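Local coordinates for protein 6-phosphogluconolactonase (Leishmania braziliensis, PDB 3CSS) that probably hydrolyses 6-phosphogluconolactone to 6-phosphogluconate, the second step in the oxidative stage of the pentose phosphate pathway, at residues D103-D108 against L138-C143. Numbering follows the deposited sequence.
Sequences DVISID and LNCLPC
I105 meets C140 and L141 through carbon and sulfur alone, a worked example of how one branched side chain can join a loop to the end of a helix with no hydrogen bond passing between them. The apolar contact is made by the longer branch of the isoleucine. Its terminal CD1 comes to 3.8 Å from CB of C140, and the cysteine sulfur follows at 4.2 Å, SG to the same I105 CD1, so that the methyl lies against the whole short side chain. One carbon further back, I105 CG1 is 4.2 Å from CD1 of L141, and there the two side chains cross obliquely. The first torsion of I105 (chi1 -54°) sets CG1 opposite the carbonyl carbon and sends this branch to the helix end. The backbones stay well apart, with CA of I105 8.1 Å from CA of C140, and the area buried is a modest 97 Å².

In the Rossmann-like alpha/beta fold of the glucosamine-6-phosphate isomerase/6-phosphogluconolactonase family, whose central mixed sheet is largely parallel, residues 103-108 belong to the connection that follows helix 87-96, and C140 is the last residue of helix 123-140. L141 is the first to leave helical geometry, and its buried side chain also packs on V40 and P154.

Polar interactions surround the contact without crossing it. Backbone hydrogen bonds tie D103 and I105 to F71 of strand 69-77, whereas C140 O at the helix terminus accepts from NE2 of Q70, so both segments are fastened to the same strand. Further back along the helix, K136 NZ donates to S106 O, and the side chain of I105 also packs on K136 and Y133.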
ATOM      1  N   ASP A 103     -17.364  -5.108   3.201  1.00 27.06           N
ATOM      2  CA  ASP A 103     -16.343  -5.141   2.153  1.00 26.57           C
ATOM      3  C   ASP A 103     -15.015  -4.510   2.573  1.00 26.81           C
ATOM      4  O   ASP A 103     -14.097  -4.413   1.759  1.00 27.06           O
ATOM      5  CB  ASP A 103     -16.854  -4.406   0.914  1.00 26.51           C
ATOM      6  CG  ASP A 103     -18.024  -5.097   0.267  1.00 27.45           C
ATOM      7  OD1 ASP A 103     -18.023  -6.348   0.184  1.00 27.93           O
ATOM      8  OD2 ASP A 103     -18.958  -4.386  -0.144  1.00 30.74           O
ATOM      9  N   VAL A 104     -14.929  -4.070   3.825  1.00 26.36           N
ATOM     10  CA  VAL A 104     -13.750  -3.400   4.351  1.00 26.20           C
ATOM     11  C   VAL A 104     -13.221  -4.135   5.586  1.00 26.39           C
ATOM     12  O   VAL A 104     -13.947  -4.359   6.550  1.00 25.54           O
ATOM     13  CB  VAL A 104     -14.063  -1.913   4.723  1.00 26.60           C
ATOM     14  CG1 VAL A 104     -12.784  -1.195   5.150  1.00 26.56           C
ATOM     15  CG2 VAL A 104     -14.714  -1.199   3.564  1.00 25.77           C
ATOM     16  N   ILE A 105     -11.946  -4.493   5.555  1.00 25.79           N
ATOM     17  CA  ILE A 105     -11.287  -5.125   6.686  1.00 27.09           C
ATOM     18  C   ILE A 105     -10.682  -4.048   7.583  1.00 27.98           C
ATOM     19  O   ILE A 105      -9.845  -3.248   7.142  1.00 29.68           O
ATOM     20  CB  ILE A 105     -10.212  -6.144   6.223  1.00 26.89           C
ATOM     21  CG1 ILE A 105     -10.817  -7.169   5.247  1.00 28.10           C
ATOM     22  CG2 ILE A 105      -9.575  -6.849   7.413  1.00 26.29           C
ATOM     23  CD1 ILE A 105     -12.001  -7.938   5.767  1.00 28.33           C
ATOM     24  N   SER A 106     -11.123  -4.001   8.833  1.00 28.92           N
ATOM     25  CA  SER A 106     -10.662  -2.973   9.756  1.00 29.71           C
ATOM     26  C   SER A 106      -9.411  -3.406  10.513  1.00 29.21           C
ATOM     27  O   SER A 106      -9.182  -4.597  10.739  1.00 29.57           O
ATOM     28  CB  SER A 106     -11.769  -2.616  10.753  1.00 29.81           C
ATOM     29  OG  SER A 106     -12.097  -3.713  11.566  1.00 32.59           O
ATOM     30  N   ILE A 107      -8.609  -2.417  10.901  1.00 29.51           N
ATOM     31  CA  ILE A 107      -7.475  -2.613  11.800  1.00 29.39           C
ATOM     32  C   ILE A 107      -7.901  -2.137  13.186  1.00 29.80           C
ATOM     33  O   ILE A 107      -8.413  -1.028  13.333  1.00 30.26           O
ATOM     34  CB  ILE A 107      -6.226  -1.806  11.359  1.00 28.94           C
ATOM     35  CG1 ILE A 107      -5.753  -2.257   9.970  1.00 28.65           C
ATOM     36  CG2 ILE A 107      -5.093  -1.980  12.372  1.00 29.58           C
ATOM     37  CD1 ILE A 107      -4.632  -1.396   9.370  1.00 28.85           C
ATOM     38  N   ASP A 108      -7.678  -2.979  14.189  1.00 30.44           N
ATOM     39  CA  ASP A 108      -7.925  -2.636  15.585  1.00 30.42           C
ATOM     40  C   ASP A 108      -6.656  -2.021  16.187  1.00 30.40           C
ATOM     41  O   ASP A 108      -5.690  -2.730  16.441  1.00 30.12           O
ATOM     42  CB  ASP A 108      -8.346  -3.900  16.343  1.00 31.14           C
ATOM     43  CG  ASP A 108      -8.742  -3.632  17.769  1.00 31.53           C
ATOM     44  OD1 ASP A 108      -8.718  -2.459  18.206  1.00 32.85           O
ATOM     45  OD2 ASP A 108      -9.085  -4.619  18.456  1.00 32.72           O
ATOM     46  N   LEU A 138      -5.590 -13.348   7.219  1.00 25.08           N
ATOM     47  CA  LEU A 138      -5.471 -14.774   6.910  1.00 25.83           C
ATOM     48  C   LEU A 138      -6.836 -15.468   6.968  1.00 26.99           C
ATOM     49  O   LEU A 138      -7.042 -16.494   6.316  1.00 28.33           O
ATOM     50  CB  LEU A 138      -4.482 -15.432   7.855  1.00 25.92           C
ATOM     51  CG  LEU A 138      -3.007 -15.084   7.645  1.00 25.66           C
ATOM     52  CD1 LEU A 138      -2.174 -15.560   8.824  1.00 26.66           C
ATOM     53  CD2 LEU A 138      -2.469 -15.655   6.344  1.00 26.11           C
ATOM     54  N   ASN A 139      -7.758 -14.897   7.741  1.00 27.27           N
ATOM     55  CA  ASN A 139      -9.120 -15.440   7.898  1.00 28.44           C
ATOM     56  C   ASN A 139     -10.103 -14.953   6.827  1.00 28.30           C
ATOM     57  O   ASN A 139     -11.057 -15.654   6.503  1.00 28.92           O
ATOM     58  CB  ASN A 139      -9.674 -15.038   9.268  1.00 28.87           C
ATOM     59  CG  ASN A 139      -9.158 -15.911  10.406  1.00 33.20           C
ATOM     60  OD1 ASN A 139      -8.565 -16.980  10.198  1.00 38.37           O
ATOM     61  ND2 ASN A 139      -9.446 -15.481  11.635  1.00 38.92           N
ATOM     62  N   CYS A 140      -9.881 -13.754   6.287  1.00 28.07           N
ATOM     63  CA  CYS A 140     -10.885 -13.079   5.440  1.00 27.92           C
ATOM     64  C   CYS A 140     -10.525 -12.949   3.966  1.00 27.65           C
ATOM     65  O   CYS A 140     -11.414 -12.689   3.153  1.00 26.39           O
ATOM     66  CB  CYS A 140     -11.162 -11.671   5.969  1.00 28.08           C
ATOM     67  SG  CYS A 140     -11.816 -11.654   7.639  1.00 31.26           S
ATOM     68  N   LEU A 141      -9.226 -13.048   3.640  1.00 27.05           N
ATOM     69  CA  LEU A 141      -8.760 -12.970   2.261  1.00 26.64           C
ATOM     70  C   LEU A 141      -8.433 -14.349   1.651  1.00 26.73           C
ATOM     71  O   LEU A 141      -8.223 -15.333   2.377  1.00 26.60           O
ATOM     72  CB  LEU A 141      -7.518 -12.066   2.165  1.00 26.65           C
ATOM     73  CG  LEU A 141      -7.731 -10.561   2.027  1.00 26.96           C
ATOM     74  CD1 LEU A 141      -8.632 -10.011   3.146  1.00 27.27           C
ATOM     75  CD2 LEU A 141      -6.360  -9.865   1.985  1.00 26.49           C
ATOM     76  N   PRO A 142      -8.411 -14.425   0.306  1.00 26.89           N
ATOM     77  CA  PRO A 142      -7.865 -15.596  -0.362  1.00 27.13           C
ATOM     78  C   PRO A 142      -6.381 -15.709  -0.039  1.00 26.41           C
ATOM     79  O   PRO A 142      -5.641 -14.731  -0.175  1.00 25.50           O
ATOM     80  CB  PRO A 142      -8.050 -15.291  -1.861  1.00 27.44           C
ATOM     81  CG  PRO A 142      -8.744 -14.020  -1.945  1.00 28.09           C
ATOM     82  CD  PRO A 142      -8.635 -13.323  -0.643  1.00 27.23           C
ATOM     83  N   CYS A 143      -5.964 -16.899   0.394  1.00 25.96           N
ATOM     84  CA  CYS A 143      -4.577 -17.140   0.783  1.00 25.40           C
ATOM     85  C   CYS A 143      -4.019 -18.341   0.051  1.00 24.30           C
ATOM     86  O   CYS A 143      -4.782 -19.237  -0.386  1.00 24.47           O
ATOM     87  CB  CYS A 143      -4.470 -17.356   2.302  1.00 25.71           C
ATOM     88  SG  CYS A 143      -4.956 -15.929   3.286  1.00 29.79           S
TER